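Local coordinates for phenylalanine--tRNA ligase beta subunit (Pyrococcus horikoshii, PDB 2CXI), which helps, as part of an alpha2-beta2 tetramer, to charge tRNA(Phe) with phenylalanine at the expense of ATP, and is represented here by its N-terminal fragment, at residues G78-E83 against K324-R329; E282-L287 against R318-L323. All coordinates share one frame; numbering follows the deposited sequence.

How the contacts relate
Starting from the N terminus, the chain leaves helix 62-72 and runs through the loop 78-83 before entering strand 84-93 of the large mixed sheet. Contact 1 closes a very long loop here, since the partner 324-329 comes only after that sheet, helix 240-255 and much of the B5 domain have been built. Contact 2 is nested inside it: strand 281-286 leads into helices 287-294 and 300-309, and the chain returns through a hairpin so that 318-323 pairs with 282-287. Both contacts use strand 320-325, which carries on directly from contact 2 into contact 1. Contact 2 therefore joins outer strand 281-286 to the middle strand of the B5 sheet, while contact 1 joins that strand's end to the loop before strand 84-93.

Contact 1: G78-E83 against K324-R329; sequences GLPKYE and KYPAFR
Leu79 presses CD2 against the backbone where strand 320-325 ends, and its other methyl, CD1, against Lys324 CB. CD2 is the main bump: it rests 3.5 Å from Tyr325 C and close to Pro326 N, on the peptide that joins these residues, with Pro326 CD beside it. CD1 lies 4.0 Å from Lys324 CB, while the rest of that lysine chain runs off extended. The CB of Leu79 does not itself point at the partner; the torsion chi1, at -109° well away from a staggered value, carries CG round towards Lys324 O. An alanine here would probably open a gap over the Tyr325-Pro326 peptide and leave Lys324 CB and Pro326 CD without their leucine methyl partners.

Next along, Pro80 and Pro326 meet ring to ring, crossing at about a right angle with their CG atoms 3.8 Å apart. Pro326 also turns its CB to one face of Phe328, 3.3 Å above the plane and towards the rim. This ring, brought back by the type I turn from Pro326 to Arg329, offers its CE1 corner to both neighbours: Pro80 CG lies 4.2 Å from Phe328 CE1, and Tyr82 OH approaches Phe328 CE1 to 3.4 Å at the ring edge, near its plane. The two aromatic side chains cross at about a right angle. Arg67 makes a cation-pi contact with Phe328, and Thr252 of helix 240-255 touches both Tyr82 and Phe328.

No hydrogen bond spans the two segments, so the fit is one of shape. It is an apolar interface between modules: the proline-containing linker from helix 62-72 to strand 84-93 lies against the turn that follows the last strand of the B5 domain sheet.

Contact 2: E282-L287 against R318-L323; sequences EFEVEL and RGRAKL
Phe283 and Val285 form hydrogen-bonded pairs with Leu323 and Ala321 (Leu323 N to Phe283 O 2.7 Å), and Glu284-Lys322 and Glu286-Arg320 are the non-hydrogen-bonded pairs, in an antiparallel arrangement with the N-to-C directions of segments 282-286 and 320-323 165° apart. Past the last pair, Leu287 N at the start of helix 287-294 gives its hydrogen to Gly319 O at 2.8 Å.

On one face Val285 CG1 sits 4.1 Å from both Ala321 CB and Leu323 CD1. At the start of the helix, Leu287 CD2 also reaches Ala321 CB, at 4.0 Å. Ile338 of helix 335-346 packs on Phe283, Val285 and Leu323. The strand, two helices and hairpin give the B5 domain a fold consistent with its place in the helix-turn-helix clan, with 320-325 as the middle strand of three.

The other face carries charge. Arg320 has its CG between the backbone N and the carbonyl carbon (chi1 79°), and its bent chain brings NE to 2.9 Å from Glu286 OE2, above the carboxylate plane; the second bond, from Arg320 NH2, is weak. Glu284 probably joins the salt-bridge network, but its modelled approach to Arg320 NH1 is implausibly short, so the detail is doubtful. Lys322 lies alongside Glu284, pointing the same way, with CE 3.5 Å from Glu284 OE2.

Contact 1: G78-E83 against K324-R329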
# COMPACT_ATOMS: atom_id res chain seq x y z
N GLY A 78 5.15 40.59 17.62
CA GLY A 78 5.32 40.26 16.20
C GLY A 78 4.43 39.13 15.74
O GLY A 78 3.41 38.85 16.37
N LEU A 79 4.82 38.47 14.65
CA LEU A 79 4.05 37.38 14.10
C LEU A 79 4.13 36.13 14.99
O LEU A 79 5.23 35.70 15.31
CB LEU A 79 4.63 36.96 12.75
CG LEU A 79 4.04 37.15 11.37
CD1 LEU A 79 4.85 36.24 10.44
CD2 LEU A 79 2.54 36.89 11.25
N PRO A 80 2.99 35.53 15.35
CA PRO A 80 3.02 34.23 16.04
C PRO A 80 3.51 33.15 15.08
O PRO A 80 3.10 33.12 13.93
CB PRO A 80 1.56 33.97 16.43
CG PRO A 80 0.75 34.91 15.64
CD PRO A 80 1.63 36.05 15.19
N LYS A 81 4.39 32.30 15.56
CA LYS A 81 5.09 31.32 14.74
C LYS A 81 4.38 29.98 14.87
O LYS A 81 4.14 29.54 15.97
CB LYS A 81 6.54 31.17 15.23
CG LYS A 81 7.34 32.47 15.28
CD LYS A 81 7.24 33.27 13.96
CE LYS A 81 8.29 34.39 13.93
NZ LYS A 81 7.67 35.71 13.67
N TYR A 82 4.04 29.36 13.75
CA TYR A 82 3.39 28.04 13.75
C TYR A 82 4.13 27.03 12.87
O TYR A 82 4.19 27.21 11.65
CB TYR A 82 1.95 28.18 13.25
CG TYR A 82 1.10 29.04 14.16
CD1 TYR A 82 0.62 28.53 15.37
CD2 TYR A 82 0.77 30.33 13.79
CE1 TYR A 82 -0.13 29.33 16.21
CE2 TYR A 82 -0.00 31.12 14.62
CZ TYR A 82 -0.43 30.63 15.82
OH TYR A 82 -1.18 31.44 16.62
N GLU A 83 4.69 25.97 13.44
CA GLU A 83 5.35 24.98 12.59
C GLU A 83 4.32 23.93 12.13
O GLU A 83 3.49 23.46 12.92
CB GLU A 83 6.50 24.35 13.36
CG GLU A 83 7.28 23.28 12.63
CD GLU A 83 7.89 22.32 13.62
OE1 GLU A 83 8.86 22.70 14.30
OE2 GLU A 83 7.38 21.18 13.73
N LYS A 324 3.42 41.28 7.48
CA LYS A 324 2.87 39.93 7.45
C LYS A 324 1.93 39.81 8.67
O LYS A 324 2.21 40.39 9.71
CB LYS A 324 3.97 38.87 7.52
CG LYS A 324 4.82 38.81 6.24
CD LYS A 324 5.83 37.74 6.32
CE LYS A 324 6.68 37.78 5.05
NZ LYS A 324 7.90 37.00 5.29
N TYR A 325 0.86 39.05 8.52
CA TYR A 325 -0.07 38.81 9.63
C TYR A 325 -0.55 37.36 9.61
O TYR A 325 -0.40 36.66 8.58
CB TYR A 325 -1.23 39.83 9.59
CG TYR A 325 -2.11 39.77 8.33
CD1 TYR A 325 -1.79 40.51 7.18
CD2 TYR A 325 -3.27 38.99 8.31
CE1 TYR A 325 -2.63 40.49 6.03
CE2 TYR A 325 -4.10 38.95 7.19
CZ TYR A 325 -3.78 39.70 6.05
OH TYR A 325 -4.62 39.64 4.94
N PRO A 326 -1.07 36.88 10.75
CA PRO A 326 -1.39 35.44 10.92
C PRO A 326 -2.43 34.95 9.91
O PRO A 326 -3.35 35.70 9.55
CB PRO A 326 -1.99 35.38 12.32
CG PRO A 326 -1.47 36.60 13.02
CD PRO A 326 -1.36 37.66 11.98
N ALA A 327 -2.27 33.71 9.44
CA ALA A 327 -3.20 33.11 8.46
C ALA A 327 -4.58 32.82 9.07
O ALA A 327 -5.51 32.47 8.34
CB ALA A 327 -2.61 31.78 7.91
N PHE A 328 -4.70 32.95 10.40
CA PHE A 328 -6.03 32.82 11.08
C PHE A 328 -6.94 34.09 10.95
O PHE A 328 -8.08 34.09 11.42
CB PHE A 328 -5.89 32.31 12.54
CG PHE A 328 -5.11 33.23 13.47
CD1 PHE A 328 -3.93 32.78 14.05
CD2 PHE A 328 -5.57 34.51 13.82
CE1 PHE A 328 -3.18 33.59 14.90
CE2 PHE A 328 -4.86 35.33 14.70
CZ PHE A 328 -3.65 34.88 15.24
N ARG A 329 -6.41 35.15 10.31
CA ARG A 329 -7.17 36.37 10.03
C ARG A 329 -7.50 36.47 8.54
O ARG A 329 -6.67 36.14 7.69
CB ARG A 329 -6.38 37.63 10.41
CG ARG A 329 -6.14 37.87 11.91
CD ARG A 329 -5.52 39.21 12.17
NE ARG A 329 -6.38 40.36 11.80
CZ ARG A 329 -6.06 41.62 12.13
NH1 ARG A 329 -4.91 41.86 12.78
NH2 ARG A 329 -6.86 42.63 11.80

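Contact 2: E282-L287 against R318-L323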
# COMPACT_ATOMS: atom_id res chain seq x y z
N GLU A 282 0.03 38.77 3.65
CA GLU A 282 0.83 39.97 3.40
C GLU A 282 -0.03 41.19 3.08
O GLU A 282 -1.10 41.07 2.46
CB GLU A 282 1.85 39.71 2.27
CG GLU A 282 2.79 38.57 2.64
CD GLU A 282 3.85 38.26 1.59
OE1 GLU A 282 3.63 38.57 0.39
OE2 GLU A 282 4.90 37.71 1.98
N PHE A 283 0.48 42.35 3.50
CA PHE A 283 -0.12 43.64 3.22
C PHE A 283 0.97 44.72 3.27
O PHE A 283 1.95 44.59 3.97
CB PHE A 283 -1.19 43.99 4.26
CG PHE A 283 -2.29 44.89 3.72
CD1 PHE A 283 -3.38 44.34 3.02
CD2 PHE A 283 -2.25 46.28 3.94
CE1 PHE A 283 -4.41 45.18 2.53
CE2 PHE A 283 -3.29 47.12 3.45
CZ PHE A 283 -4.35 46.58 2.75
N GLU A 284 0.76 45.80 2.52
CA GLU A 284 1.71 46.92 2.49
C GLU A 284 0.97 48.21 2.77
O GLU A 284 -0.09 48.46 2.20
CB GLU A 284 2.40 47.00 1.13
CG GLU A 284 3.13 45.74 0.71
CD GLU A 284 4.12 45.98 -0.43
OE1 GLU A 284 4.47 47.16 -0.69
OE2 GLU A 284 4.57 44.99 -1.06
N VAL A 285 1.53 49.03 3.65
CA VAL A 285 0.92 50.33 3.95
C VAL A 285 2.01 51.42 4.04
O VAL A 285 3.10 51.19 4.56
CB VAL A 285 0.04 50.28 5.26
CG1 VAL A 285 0.90 50.17 6.49
CG2 VAL A 285 -0.91 51.50 5.34
N GLU A 286 1.68 52.61 3.56
CA GLU A 286 2.56 53.79 3.71
C GLU A 286 2.40 54.31 5.13
O GLU A 286 1.29 54.60 5.54
CB GLU A 286 2.10 54.88 2.72
CG GLU A 286 2.37 54.53 1.26
CD GLU A 286 3.86 54.50 0.96
OE1 GLU A 286 4.65 55.02 1.78
OE2 GLU A 286 4.24 53.94 -0.09
N LEU A 287 3.49 54.46 5.88
CA LEU A 287 3.37 54.91 7.28
C LEU A 287 2.82 56.34 7.41
O LEU A 287 2.21 56.70 8.42
CB LEU A 287 4.70 54.78 8.01
CG LEU A 287 5.10 53.30 8.14
CD1 LEU A 287 6.55 53.18 8.48
CD2 LEU A 287 4.26 52.58 9.17
N ARG A 318 11.96 53.10 3.50
CA ARG A 318 11.52 54.39 2.93
C ARG A 318 10.06 54.75 3.23
O ARG A 318 9.26 55.04 2.33
CB ARG A 318 11.82 54.43 1.43
CG ARG A 318 13.22 54.95 1.13
CD ARG A 318 13.77 54.52 -0.22
NE ARG A 318 13.96 53.07 -0.26
CZ ARG A 318 13.14 52.21 -0.86
NH1 ARG A 318 12.05 52.63 -1.50
NH2 ARG A 318 13.41 50.90 -0.83
N GLY A 319 9.73 54.74 4.52
CA GLY A 319 8.38 55.12 4.98
C GLY A 319 7.25 54.16 4.64
O GLY A 319 6.09 54.42 4.98
N ARG A 320 7.54 53.06 3.95
CA ARG A 320 6.47 52.08 3.75
C ARG A 320 6.68 50.72 4.37
O ARG A 320 7.78 50.16 4.33
CB ARG A 320 5.97 52.01 2.30
CG ARG A 320 6.79 51.24 1.32
CD ARG A 320 5.91 50.46 0.33
NE ARG A 320 4.60 51.09 0.13
CZ ARG A 320 3.61 50.55 -0.58
NH1 ARG A 320 3.76 49.37 -1.15
NH2 ARG A 320 2.46 51.20 -0.70
N ALA A 321 5.62 50.24 5.03
CA ALA A 321 5.70 49.05 5.84
C ALA A 321 5.21 47.84 5.03
O ALA A 321 4.06 47.80 4.57
CB ALA A 321 4.89 49.24 7.12
N LYS A 322 6.11 46.89 4.83
CA LYS A 322 5.72 45.57 4.33
C LYS A 322 5.32 44.71 5.55
O LYS A 322 6.12 44.48 6.45
CB LYS A 322 6.88 44.93 3.56
CG LYS A 322 7.12 45.53 2.16
CD LYS A 322 8.21 44.70 1.40
CE LYS A 322 7.90 44.63 -0.10
NZ LYS A 322 8.25 43.28 -0.72
N LEU A 323 4.07 44.26 5.57
CA LEU A 323 3.51 43.58 6.76
C LEU A 323 3.25 42.12 6.46
O LEU A 323 2.89 41.79 5.34
CB LEU A 323 2.16 44.20 7.14
CG LEU A 323 2.17 45.72 7.32
CD1 LEU A 323 0.71 46.22 7.51
CD2 LEU A 323 3.07 46.08 8.50